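Local coordinates for gingipain R2 Pro-Domain (Porphyromonas gingivalis, PDB 4IEF), which is the prodomain of Arg-gingipain R2 and probably binds the protease as an inhibitor and folding aid until it is activated, at residues 14-19 / 26-31; 70-75 / 200-205; 81-86 / 133-138; 149-154 / 169-174. All blocks are in the same frame, centred on the assembly; numbering follows the deposited sequence.

Contact 1: residues 14-19 / 26-31; sequences PQVRLL and SKVQFR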
loop_
_atom_site.group_PDB
_atom_site.type_symbol
_atom_site.label_atom_id
_atom_site.label_comp_id
_atom_site.label_asym_id
_atom_site.label_seq_id
_atom_site.Cartn_x
_atom_site.Cartn_y
_atom_site.Cartn_z
ATOM N N PRO A 14 17.648 9.517 -10.996
ATOM C CA PRO A 14 18.185 8.615 -12.034
ATOM C C PRO A 14 19.693 8.410 -11.955
ATOM O O PRO A 14 20.214 7.469 -12.555
ATOM C CB PRO A 14 17.815 9.315 -13.353
ATOM C CG PRO A 14 16.934 10.476 -12.978
ATOM C CD PRO A 14 17.282 10.826 -11.571
ATOM N N GLN A 15 20.391 9.298 -11.231
ATOM C CA GLN A 15 21.843 9.269 -11.084
ATOM C C GLN A 15 22.282 8.291 -9.964
ATOM O O GLN A 15 23.468 7.955 -9.881
ATOM C CB GLN A 15 22.381 10.688 -10.852
ATOM C CG GLN A 15 22.155 11.617 -12.044
ATOM C CD GLN A 15 23.099 12.792 -12.064
ATOM O OE1 GLN A 15 24.306 12.648 -12.291
ATOM N NE2 GLN A 15 22.560 13.992 -11.884
ATOM N N VAL A 16 21.325 7.800 -9.149
ATOM C CA VAL A 16 21.597 6.802 -8.107
ATOM C C VAL A 16 21.603 5.429 -8.796
ATOM O O VAL A 16 20.591 5.032 -9.381
ATOM C CB VAL A 16 20.614 6.886 -6.903
ATOM C CG1 VAL A 16 20.863 5.760 -5.897
ATOM C CG2 VAL A 16 20.727 8.241 -6.216
ATOM N N ARG A 17 22.770 4.751 -8.796
ATOM C CA ARG A 17 22.923 3.455 -9.464
ATOM C C ARG A 17 23.773 2.459 -8.668
ATOM O O ARG A 17 24.680 2.854 -7.934
ATOM C CB ARG A 17 23.497 3.617 -10.890
ATOM C CG ARG A 17 24.922 4.176 -11.008
ATOM C CD ARG A 17 25.434 3.999 -12.429
ATOM N NE ARG A 17 26.850 4.344 -12.574
ATOM C CZ ARG A 17 27.306 5.402 -13.240
ATOM N NH1 ARG A 17 26.460 6.249 -13.815
ATOM N NH2 ARG A 17 28.610 5.632 -13.320
ATOM N N LEU A 18 23.456 1.157 -8.837
ATOM C CA LEU A 18 24.158 0.032 -8.232
ATOM C C LEU A 18 25.402 -0.253 -9.072
ATOM O O LEU A 18 25.276 -0.679 -10.220
ATOM C CB LEU A 18 23.218 -1.199 -8.148
ATOM C CG LEU A 18 23.806 -2.499 -7.597
ATOM C CD1 LEU A 18 23.864 -2.488 -6.074
ATOM C CD2 LEU A 18 23.005 -3.692 -8.080
ATOM N N LEU A 19 26.592 0.029 -8.522
ATOM C CA LEU A 19 27.859 -0.186 -9.231
ATOM C C LEU A 19 28.262 -1.655 -9.212
ATOM O O LEU A 19 28.650 -2.184 -10.252
ATOM C CB LEU A 19 29.003 0.680 -8.663
ATOM C CG LEU A 19 28.903 2.202 -8.845
ATOM C CD1 LEU A 19 30.099 2.891 -8.228
ATOM C CD2 LEU A 19 28.837 2.601 -10.312
ATOM N N SER A 26 27.319 -4.898 -1.486
ATOM C CA SER A 26 26.786 -3.985 -2.501
ATOM C C SER A 26 27.529 -2.658 -2.555
ATOM O O SER A 26 27.850 -2.074 -1.520
ATOM C CB SER A 26 25.306 -3.699 -2.244
ATOM O OG SER A 26 24.470 -4.807 -2.538
ATOM N N LYS A 27 27.742 -2.157 -3.776
ATOM C CA LYS A 27 28.394 -0.872 -4.031
ATOM C C LYS A 27 27.359 0.051 -4.666
ATOM O O LYS A 27 26.887 -0.220 -5.775
ATOM C CB LYS A 27 29.634 -1.049 -4.919
ATOM C CG LYS A 27 30.764 -0.082 -4.609
ATOM C CD LYS A 27 32.010 -0.426 -5.419
ATOM C CE LYS A 27 32.966 0.732 -5.515
ATOM N NZ LYS A 27 34.073 0.442 -6.463
ATOM N N VAL A 28 26.939 1.090 -3.923
ATOM C CA VAL A 28 25.894 2.010 -4.373
ATOM C C VAL A 28 26.491 3.408 -4.577
ATOM O O VAL A 28 27.181 3.938 -3.700
ATOM C CB VAL A 28 24.661 2.035 -3.416
ATOM C CG1 VAL A 28 23.537 2.915 -3.969
ATOM C CG2 VAL A 28 24.137 0.625 -3.135
ATOM N N GLN A 29 26.209 3.993 -5.747
ATOM C CA GLN A 29 26.643 5.328 -6.110
ATOM C C GLN A 29 25.479 6.309 -6.030
ATOM O O GLN A 29 24.403 6.068 -6.581
ATOM C CB GLN A 29 27.257 5.335 -7.525
ATOM C CG GLN A 29 27.420 6.733 -8.140
ATOM C CD GLN A 29 28.045 6.705 -9.507
ATOM O OE1 GLN A 29 29.222 6.387 -9.668
ATOM N NE2 GLN A 29 27.268 7.051 -10.524
ATOM N N PHE A 30 25.714 7.421 -5.344
ATOM C CA PHE A 30 24.793 8.544 -5.267
ATOM C C PHE A 30 25.406 9.688 -6.045
ATOM O O PHE A 30 26.613 9.941 -5.930
ATOM C CB PHE A 30 24.507 8.973 -3.811
ATOM C CG PHE A 30 23.911 10.362 -3.701
ATOM C CD1 PHE A 30 24.730 11.488 -3.625
ATOM C CD2 PHE A 30 22.531 10.550 -3.728
ATOM C CE1 PHE A 30 24.180 12.775 -3.604
ATOM C CE2 PHE A 30 21.979 11.840 -3.667
ATOM C CZ PHE A 30 22.806 12.940 -3.607
ATOM N N ARG A 31 24.573 10.407 -6.793
ATOM C CA ARG A 31 24.977 11.617 -7.489
ATOM C C ARG A 31 23.889 12.659 -7.285
ATOM O O ARG A 31 22.700 12.330 -7.355
ATOM C CB ARG A 31 25.281 11.361 -8.967
ATOM C CG ARG A 31 26.707 10.882 -9.209
ATOM C CD ARG A 31 26.938 10.509 -10.657
ATOM N NE ARG A 31 28.344 10.205 -10.912
ATOM C CZ ARG A 31 28.814 9.706 -12.052
ATOM N NH1 ARG A 31 27.989 9.429 -13.054
ATOM N NH2 ARG A 31 30.110 9.470 -12.194
#
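The side chains of Arg17 and Gln29 lie side by side and point the same way, with Gln29 NE2 3.2 Å from Arg17 CZ. Gln29 CG is anti to the backbone N (chi1 165°) and the chain is extended beyond it, which carries the amide out to Arg17. Its NH2 lies over a face of two guanidinium groups, centrally on Arg17 and toward the rim on Arg31. Gln29 NE2 and the Arg17 guanidinium nitrogens are all N-H donors, so their closeness is packing. The guanidinium planes are steeply inclined (79°), with Arg31 NH1 3.6 Å from Arg17 NH1; the salt bridge of Arg31 to Glu168 probably offsets the like charges. Leu19 CG covers Gln29 CB at 3.8 Å. On the other, buried side Val16 CG2 meets Phe30 CD2 at 3.8 Å. Gln15 crosses Arg31 at about a right angle, its amide held by Asp33. Behind these side chains the backbones pair: Arg17 N to Gln29 O is 3.1 Å, Gln29 N returns to Arg17 O at 2.9 Å, and Leu19 N reaches Lys27 O at 2.8 Å. Strand 25-31 also pairs with 162-176, making this an antiparallel beta hairpin whose first strand borders a sheet.

Contact 2: residues 70-75 / 200-205; sequences SRSLAV and KSVFMN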
loop_
_atom_site.group_PDB
_atom_site.type_symbol
_atom_site.label_atom_id
_atom_site.label_comp_id
_atom_site.label_asym_id
_atom_site.label_seq_id
_atom_site.Cartn_x
_atom_site.Cartn_y
_atom_site.Cartn_z
ATOM N N SER A 70 17.374 7.679 0.489
ATOM C CA SER A 70 17.360 6.330 1.052
ATOM C C SER A 70 17.036 5.275 0.006
ATOM O O SER A 70 16.178 5.492 -0.856
ATOM C CB SER A 70 16.355 6.246 2.194
ATOM O OG SER A 70 16.697 7.123 3.255
ATOM N N ARG A 71 17.755 4.137 0.082
ATOM C CA ARG A 71 17.593 2.991 -0.806
ATOM C C ARG A 71 17.694 1.693 -0.021
ATOM O O ARG A 71 18.529 1.565 0.881
ATOM C CB ARG A 71 18.632 3.007 -1.950
ATOM C CG ARG A 71 18.342 4.007 -3.066
ATOM C CD ARG A 71 17.053 3.708 -3.820
ATOM N NE ARG A 71 16.791 4.719 -4.846
ATOM C CZ ARG A 71 17.180 4.623 -6.113
ATOM N NH1 ARG A 71 17.832 3.545 -6.536
ATOM N NH2 ARG A 71 16.910 5.598 -6.971
ATOM N N SER A 72 16.848 0.729 -0.383
ATOM C CA SER A 72 16.777 -0.574 0.272
ATOM C C SER A 72 17.669 -1.584 -0.418
ATOM O O SER A 72 17.743 -1.621 -1.653
ATOM C CB SER A 72 15.339 -1.079 0.313
ATOM O OG SER A 72 14.515 -0.187 1.046
ATOM N N LEU A 73 18.344 -2.409 0.389
ATOM C CA LEU A 73 19.221 -3.452 -0.116
ATOM C C LEU A 73 18.921 -4.789 0.528
ATOM O O LEU A 73 18.644 -4.850 1.729
ATOM C CB LEU A 73 20.704 -3.107 0.133
ATOM C CG LEU A 73 21.304 -1.886 -0.581
ATOM C CD1 LEU A 73 22.594 -1.453 0.100
ATOM C CD2 LEU A 73 21.545 -2.168 -2.070
ATOM N N ALA A 74 18.977 -5.862 -0.277
ATOM C CA ALA A 74 18.893 -7.239 0.204
ATOM C C ALA A 74 20.274 -7.533 0.834
ATOM O O ALA A 74 21.292 -7.417 0.142
ATOM C CB ALA A 74 18.570 -8.188 -0.949
ATOM N N VAL A 75 20.327 -7.777 2.163
ATOM C CA VAL A 75 21.604 -7.943 2.884
ATOM C C VAL A 75 21.803 -9.384 3.449
ATOM O O VAL A 75 21.046 -10.297 3.099
ATOM C CB VAL A 75 21.770 -6.861 4.004
ATOM C CG1 VAL A 75 21.907 -5.457 3.417
ATOM C CG2 VAL A 75 20.636 -6.917 5.030
ATOM N N LYS A 200 12.270 -7.614 -6.102
ATOM C CA LYS A 200 12.893 -6.938 -7.243
ATOM C C LYS A 200 12.633 -5.430 -7.218
ATOM O O LYS A 200 13.529 -4.657 -7.556
ATOM C CB LYS A 200 12.392 -7.534 -8.569
ATOM C CG LYS A 200 12.942 -8.918 -8.871
ATOM C CD LYS A 200 12.482 -9.430 -10.229
ATOM C CE LYS A 200 12.974 -10.833 -10.515
ATOM N NZ LYS A 200 14.430 -10.883 -10.831
ATOM N N SER A 201 11.418 -5.019 -6.804
ATOM C CA SER A 201 11.015 -3.613 -6.740
ATOM C C SER A 201 11.472 -2.924 -5.450
ATOM O O SER A 201 11.742 -1.727 -5.484
ATOM C CB SER A 201 9.503 -3.480 -6.890
ATOM O OG SER A 201 8.812 -4.228 -5.905
ATOM N N VAL A 202 11.542 -3.653 -4.322
ATOM C CA VAL A 202 11.965 -3.092 -3.035
ATOM C C VAL A 202 13.504 -2.970 -3.006
ATOM O O VAL A 202 14.013 -1.897 -2.700
ATOM C CB VAL A 202 11.407 -3.915 -1.831
ATOM C CG1 VAL A 202 12.119 -3.575 -0.524
ATOM C CG2 VAL A 202 9.904 -3.718 -1.675
ATOM N N PHE A 203 14.229 -4.060 -3.320
ATOM C CA PHE A 203 15.692 -4.096 -3.270
ATOM C C PHE A 203 16.306 -3.816 -4.641
ATOM O O PHE A 203 15.972 -4.485 -5.620
ATOM C CB PHE A 203 16.187 -5.443 -2.709
ATOM C CG PHE A 203 15.493 -5.886 -1.440
ATOM C CD1 PHE A 203 14.638 -6.981 -1.443
ATOM C CD2 PHE A 203 15.664 -5.184 -0.248
ATOM C CE1 PHE A 203 13.980 -7.378 -0.275
ATOM C CE2 PHE A 203 15.020 -5.593 0.923
ATOM C CZ PHE A 203 14.186 -6.690 0.903
ATOM N N MET A 204 17.210 -2.820 -4.703
ATOM C CA MET A 204 17.876 -2.434 -5.952
ATOM C C MET A 204 19.030 -3.404 -6.328
ATOM O O MET A 204 19.538 -3.330 -7.448
ATOM C CB MET A 204 18.362 -0.962 -5.916
ATOM C CG MET A 204 19.445 -0.641 -4.879
ATOM S SD MET A 204 19.937 1.122 -4.871
ATOM C CE MET A 204 20.800 1.246 -6.438
ATOM N N ASN A 205 19.389 -4.341 -5.427
ATOM C CA ASN A 205 20.456 -5.318 -5.651
ATOM C C ASN A 205 19.932 -6.774 -5.735
ATOM O O ASN A 205 20.748 -7.698 -5.839
ATOM C CB ASN A 205 21.505 -5.208 -4.529
ATOM C CG ASN A 205 21.024 -5.693 -3.182
ATOM O OD1 ASN A 205 19.913 -5.386 -2.739
ATOM N ND2 ASN A 205 21.839 -6.490 -2.516
HETATM O O HOH W 1 15.496 0.515 -2.733
#
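Asn205 turns its carboxamide onto the backbone of Ala74 and binds both of that residue's polar atoms. Ala74 N gives a 2.7 Å hydrogen bond to a lone pair of Asn205 OD1, and Asn205 ND2 donates in return to Ala74 O at 2.9 Å, within 4° of the amide plane. Chi1 of 70° sets CG between the backbone N and the carbonyl carbon, and chi2 of -45° turns OD1 and ND2 to the Ala74 backbone. The Asn205 side chain crosses that of Leu73 at about a right angle. Phe203 approaches from another direction. One face of its ring is covered by Ala74, whose CB makes a CH-pi contact 4.2 Å from the ring centroid, while Val202 CG1 lies over the centre of the opposite face; Leu73 N sits at the edge, in the ring plane.

Phe203 is the first residue to leave helical geometry after helix 196-202. The chain leaving the helix lies against the side of strand 69-74 turned from its sheet neighbour 144-157. Here the Asn205 carboxamide mimics the NH and C=O of a neighbouring strand, and Met204 N adds a weak bond to Ser72 O. A water bridges Ser72 N and Val202 O. Met204 crosses Arg71 at about a right angle, its SD at the guanidinium edge and weakly bonded to Arg71 NH1 at 3.6 Å; Glu54 takes that arginine's salt bridge. Ser72 OG is hydrogen-bonded to an acidic side chain of another protein's chain, and an aromatic side chain of that protein packs on Val202.

Contact 3: residues 81-86 / 133-138; sequences MKVEVV and ATLSDP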
loop_
_atom_site.group_PDB
_atom_site.type_symbol
_atom_site.label_atom_id
_atom_site.label_comp_id
_atom_site.label_asym_id
_atom_site.label_seq_id
_atom_site.Cartn_x
_atom_site.Cartn_y
_atom_site.Cartn_z
ATOM N N MET A 81 25.593 -5.653 9.235
ATOM C CA MET A 81 26.157 -4.947 8.084
ATOM C C MET A 81 26.806 -3.629 8.495
ATOM O O MET A 81 26.477 -3.067 9.547
ATOM C CB MET A 81 25.075 -4.685 7.018
ATOM C CG MET A 81 24.335 -5.939 6.549
ATOM S SD MET A 81 25.347 -7.160 5.678
ATOM C CE MET A 81 25.608 -6.350 4.121
ATOM N N LYS A 82 27.746 -3.154 7.669
ATOM C CA LYS A 82 28.420 -1.877 7.856
ATOM C C LYS A 82 28.383 -1.102 6.540
ATOM O O LYS A 82 28.250 -1.700 5.463
ATOM C CB LYS A 82 29.864 -2.035 8.368
ATOM C CG LYS A 82 30.856 -2.646 7.377
ATOM C CD LYS A 82 32.290 -2.518 7.861
ATOM C CE LYS A 82 33.259 -3.211 6.932
ATOM N NZ LYS A 82 34.671 -2.878 7.248
ATOM N N VAL A 83 28.497 0.227 6.633
ATOM C CA VAL A 83 28.528 1.077 5.460
ATOM C C VAL A 83 29.832 1.892 5.496
ATOM O O VAL A 83 30.179 2.480 6.522
ATOM C CB VAL A 83 27.250 1.938 5.300
ATOM C CG1 VAL A 83 27.020 2.869 6.494
ATOM C CG2 VAL A 83 27.257 2.706 3.984
ATOM N N GLU A 84 30.578 1.847 4.387
ATOM C CA GLU A 84 31.837 2.568 4.237
ATOM C C GLU A 84 31.781 3.450 3.021
ATOM O O GLU A 84 31.369 2.992 1.953
ATOM C CB GLU A 84 33.039 1.614 4.113
ATOM C CG GLU A 84 33.135 0.531 5.165
ATOM C CD GLU A 84 34.520 -0.075 5.274
ATOM O OE1 GLU A 84 35.278 0.367 6.166
ATOM O OE2 GLU A 84 34.856 -0.975 4.469
ATOM N N VAL A 85 32.214 4.706 3.167
ATOM C CA VAL A 85 32.290 5.648 2.056
ATOM C C VAL A 85 33.605 5.346 1.347
ATOM O O VAL A 85 34.673 5.591 1.916
ATOM C CB VAL A 85 32.162 7.122 2.525
ATOM C CG1 VAL A 85 32.456 8.105 1.390
ATOM C CG2 VAL A 85 30.783 7.377 3.119
ATOM N N VAL A 86 33.531 4.750 0.143
ATOM C CA VAL A 86 34.740 4.390 -0.608
ATOM C C VAL A 86 35.164 5.538 -1.548
ATOM O O VAL A 86 36.334 5.614 -1.929
ATOM C CB VAL A 86 34.630 3.033 -1.355
ATOM C CG1 VAL A 86 34.554 1.875 -0.363
ATOM C CG2 VAL A 86 33.452 2.997 -2.325
ATOM N N ALA A 133 26.888 8.991 5.228
ATOM C CA ALA A 133 26.255 7.705 4.933
ATOM C C ALA A 133 25.976 6.906 6.210
ATOM O O ALA A 133 26.857 6.763 7.064
ATOM C CB ALA A 133 27.116 6.890 3.986
ATOM N N THR A 134 24.736 6.405 6.343
ATOM C CA THR A 134 24.295 5.594 7.484
ATOM C C THR A 134 23.445 4.398 7.023
ATOM O O THR A 134 23.019 4.339 5.865
ATOM C CB THR A 134 23.474 6.428 8.495
ATOM O OG1 THR A 134 22.235 6.828 7.894
ATOM C CG2 THR A 134 24.251 7.616 9.094
ATOM N N LEU A 135 23.178 3.471 7.950
ATOM C CA LEU A 135 22.296 2.329 7.740
ATOM C C LEU A 135 21.132 2.417 8.706
ATOM O O LEU A 135 21.331 2.756 9.877
ATOM C CB LEU A 135 23.025 0.982 7.927
ATOM C CG LEU A 135 23.986 0.527 6.825
ATOM C CD1 LEU A 135 24.810 -0.635 7.297
ATOM C CD2 LEU A 135 23.249 0.132 5.551
ATOM N N SER A 136 19.917 2.114 8.224
ATOM C CA SER A 136 18.738 2.057 9.079
ATOM C C SER A 136 18.671 0.645 9.692
ATOM O O SER A 136 19.450 -0.219 9.290
ATOM C CB SER A 136 17.477 2.411 8.295
ATOM O OG SER A 136 17.432 3.804 8.026
ATOM N N ASP A 137 17.784 0.415 10.679
ATOM C CA ASP A 137 17.647 -0.878 11.353
ATOM C C ASP A 137 17.278 -2.001 10.371
ATOM O O ASP A 137 16.416 -1.789 9.518
ATOM C CB ASP A 137 16.596 -0.794 12.475
ATOM C CG ASP A 137 17.035 0.014 13.684
ATOM O OD1 ASP A 137 18.256 0.104 13.929
ATOM O OD2 ASP A 137 16.158 0.516 14.408
ATOM N N PRO A 138 17.931 -3.186 10.456
ATOM C CA PRO A 138 17.605 -4.273 9.508
ATOM C C PRO A 138 16.191 -4.815 9.683
ATOM O O PRO A 138 15.651 -4.827 10.793
ATOM C CB PRO A 138 18.643 -5.353 9.816
ATOM C CG PRO A 138 19.093 -5.062 11.208
ATOM C CD PRO A 138 18.998 -3.585 11.398
#
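Val83 overlaps Leu135, the two side chains sliding past each other in opposite directions until Val83 CG1 rests 3.8 Å from Leu135 CG. CG1 of the valine takes the crowded position between its own backbone N and carbonyl carbon (chi1 60°) and also lies close to the backbone of Thr134. Leu135 reaches further: its chi2 of 168° carries CD1 across to the backbone of the facing strand, 3.7 Å from Met81 O and equally near Lys82 C, while Met81 CB flanks the same methyl at 4.1 Å. At the other end the small Ala133 CB touches both valines, 3.8 Å from Val85 CG2 and 4.2 Å from Val83 CG2. The side-chain contacts are all apolar. The strands run almost exactly antiparallel, 173° apart, but their axes are 6.8 Å from each other at the closest, and each spends its backbone bonds on a different neighbour: 81-86 on strand 162-176, and 133-135 on strand 144-157. Inward, Val83 continues onto Val149 and Ala133 onto Val171. On the outer face of strand 81-86 Lys82 and Glu84 form a salt bridge; on that of strand 133-135 Thr134 OG1 is bonded to Asn150. Facing strands joined by interlocking aliphatic side chains, each at the border of its own layer, are characteristic of the margin of a beta sandwich, where the two layers meet at the surface.

Contact 4: residues 149-154 / 169-174; sequences VNFAPL and IVVAVS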
loop_
_atom_site.group_PDB
_atom_site.type_symbol
_atom_site.label_atom_id
_atom_site.label_comp_id
_atom_site.label_asym_id
_atom_site.label_seq_id
_atom_site.Cartn_x
_atom_site.Cartn_y
_atom_site.Cartn_z
ATOM N N VAL A 149 20.156 1.917 3.180
ATOM C CA VAL A 149 21.349 2.761 3.204
ATOM C C VAL A 149 20.887 4.224 2.958
ATOM O O VAL A 149 20.081 4.477 2.060
ATOM C CB VAL A 149 22.492 2.290 2.243
ATOM C CG1 VAL A 149 22.078 2.313 0.770
ATOM C CG2 VAL A 149 23.774 3.093 2.467
ATOM N N ASN A 150 21.355 5.159 3.795
ATOM C CA ASN A 150 21.003 6.578 3.682
ATOM C C ASN A 150 22.210 7.433 3.310
ATOM O O ASN A 150 23.255 7.365 3.964
ATOM C CB ASN A 150 20.399 7.099 4.995
ATOM C CG ASN A 150 19.438 6.127 5.625
ATOM O OD1 ASN A 150 18.391 5.807 5.055
ATOM N ND2 ASN A 150 19.819 5.565 6.765
ATOM N N PHE A 151 22.046 8.249 2.269
ATOM C CA PHE A 151 23.054 9.214 1.842
ATOM C C PHE A 151 22.674 10.569 2.382
ATOM O O PHE A 151 21.527 10.973 2.204
ATOM C CB PHE A 151 23.151 9.275 0.310
ATOM C CG PHE A 151 23.602 8.010 -0.370
ATOM C CD1 PHE A 151 22.676 7.110 -0.886
ATOM C CD2 PHE A 151 24.958 7.730 -0.523
ATOM C CE1 PHE A 151 23.097 5.950 -1.546
ATOM C CE2 PHE A 151 25.377 6.575 -1.180
ATOM C CZ PHE A 151 24.445 5.693 -1.688
ATOM N N ALA A 152 23.598 11.258 3.066
ATOM C CA ALA A 152 23.378 12.611 3.581
ATOM C C ALA A 152 24.354 13.543 2.827
ATOM O O ALA A 152 25.469 13.790 3.296
ATOM C CB ALA A 152 23.574 12.656 5.095
ATOM N N PRO A 153 23.984 13.986 1.597
ATOM C CA PRO A 153 24.925 14.774 0.785
ATOM C C PRO A 153 24.964 16.268 1.106
ATOM O O PRO A 153 25.670 17.020 0.424
ATOM C CB PRO A 153 24.411 14.549 -0.635
ATOM C CG PRO A 153 22.941 14.400 -0.468
ATOM C CD PRO A 153 22.718 13.754 0.865
ATOM N N LEU A 154 24.206 16.703 2.119
ATOM C CA LEU A 154 24.181 18.099 2.518
ATOM C C LEU A 154 24.617 18.202 3.984
ATOM O O LEU A 154 23.907 17.760 4.890
ATOM C CB LEU A 154 22.794 18.730 2.265
ATOM C CG LEU A 154 22.307 18.749 0.803
ATOM C CD1 LEU A 154 20.862 19.137 0.722
ATOM C CD2 LEU A 154 23.146 19.691 -0.065
ATOM N N ILE A 169 28.754 10.384 -3.980
ATOM C CA ILE A 169 29.039 9.525 -2.828
ATOM C C ILE A 169 28.918 8.073 -3.284
ATOM O O ILE A 169 27.852 7.666 -3.751
ATOM C CB ILE A 169 28.146 9.785 -1.563
ATOM C CG1 ILE A 169 28.127 11.268 -1.116
ATOM C CG2 ILE A 169 28.564 8.850 -0.399
ATOM C CD1 ILE A 169 26.940 11.644 -0.178
ATOM N N VAL A 170 29.994 7.290 -3.126
ATOM C CA VAL A 170 29.978 5.864 -3.433
ATOM C C VAL A 170 30.193 5.127 -2.116
ATOM O O VAL A 170 31.195 5.365 -1.429
ATOM C CB VAL A 170 30.979 5.415 -4.535
ATOM C CG1 VAL A 170 30.835 3.923 -4.825
ATOM C CG2 VAL A 170 30.789 6.227 -5.815
ATOM N N VAL A 171 29.237 4.254 -1.754
ATOM C CA VAL A 171 29.327 3.487 -0.515
ATOM C C VAL A 171 29.440 1.985 -0.792
ATOM O O VAL A 171 28.906 1.481 -1.783
ATOM C CB VAL A 171 28.166 3.774 0.481
ATOM C CG1 VAL A 171 28.173 5.229 0.939
ATOM C CG2 VAL A 171 26.799 3.377 -0.084
ATOM N N ALA A 172 30.125 1.283 0.116
ATOM C CA ALA A 172 30.242 -0.166 0.114
ATOM C C ALA A 172 29.500 -0.700 1.345
ATOM O O ALA A 172 29.850 -0.356 2.482
ATOM C CB ALA A 172 31.711 -0.582 0.128
ATOM N N VAL A 173 28.429 -1.462 1.115
ATOM C CA VAL A 173 27.641 -2.063 2.190
ATOM C C VAL A 173 28.046 -3.537 2.244
ATOM O O VAL A 173 27.783 -4.290 1.303
ATOM C CB VAL A 173 26.112 -1.832 2.039
ATOM C CG1 VAL A 173 25.334 -2.544 3.148
ATOM C CG2 VAL A 173 25.783 -0.335 2.028
ATOM N N SER A 174 28.754 -3.918 3.316
ATOM C CA SER A 174 29.297 -5.264 3.500
ATOM C C SER A 174 29.015 -5.799 4.899
ATOM O O SER A 174 28.713 -5.018 5.805
ATOM C CB SER A 174 30.804 -5.251 3.250
ATOM O OG SER A 174 31.450 -4.312 4.091
#
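Phe151 and Val171 reach toward each other tip to tip, with Phe151 CE2 and Phe151 CZ both 3.7 Å from Val171 CG2. This is the tight part of the contact. The same ring slides past Ile169 in the opposite direction and receives Ile169 CG2 at its edge, in plane, 3.8 Å from Phe151 CD2. The CB bond of Phe151 points toward strand 169-174, and chi2 near a right angle (96°) sets the turn of the ring that brings CD2, CE2 and CZ to Ile169 and Val171. The ring also meets that of Phe30, whose plane is turned by about 25°. Packing is sparser toward the two ends. At one, Val149 CG2 touches Val171 CG2 and Val173 CG2, each at 4.0 Å; at the other, Ile169 CD1 alone extends to Pro153, 3.9 Å from its CB. The residues between point away from the contact. Asn150 turns to the outer side, where it is hydrogen-bonded to Ser70, Thr134 and a basic side chain of another protein's chain, and Ala172 is directed to the partly exposed outer surface of the other layer. The strand axes pass 9.4 Å apart at 159°, too far for backbone pairing in this region, although the two strands pair elsewhere along their length. A hairpin whose long strands part in this way, with valine, isoleucine and phenylalanine filling the gap, is characteristic of the hydrophobic core of a beta sandwich.

All four contacts involve strands of one curled antiparallel sheet that folds over into two facing layers. Strands 17-22, 25-31, 162-176 and 79-93 make one layer, and 69-74, 144-157 and 133-141 the other. Contact 4 lies between the layers, its centre about 7 Å from that of contact 3, at one margin, and about 9 Å from that of contact 1, within a single layer. Contact 2 adds the C-terminal segment beside strand 69-74, about 12 Å from contact 1, where Leu18 packs on Met204. Contact 1 comes first along the chain; contacts 3 and 4 then follow within the span that contact 2 closes. Residues 200-205 thus pack beside strand 69-74, next to a surface that meets another protein.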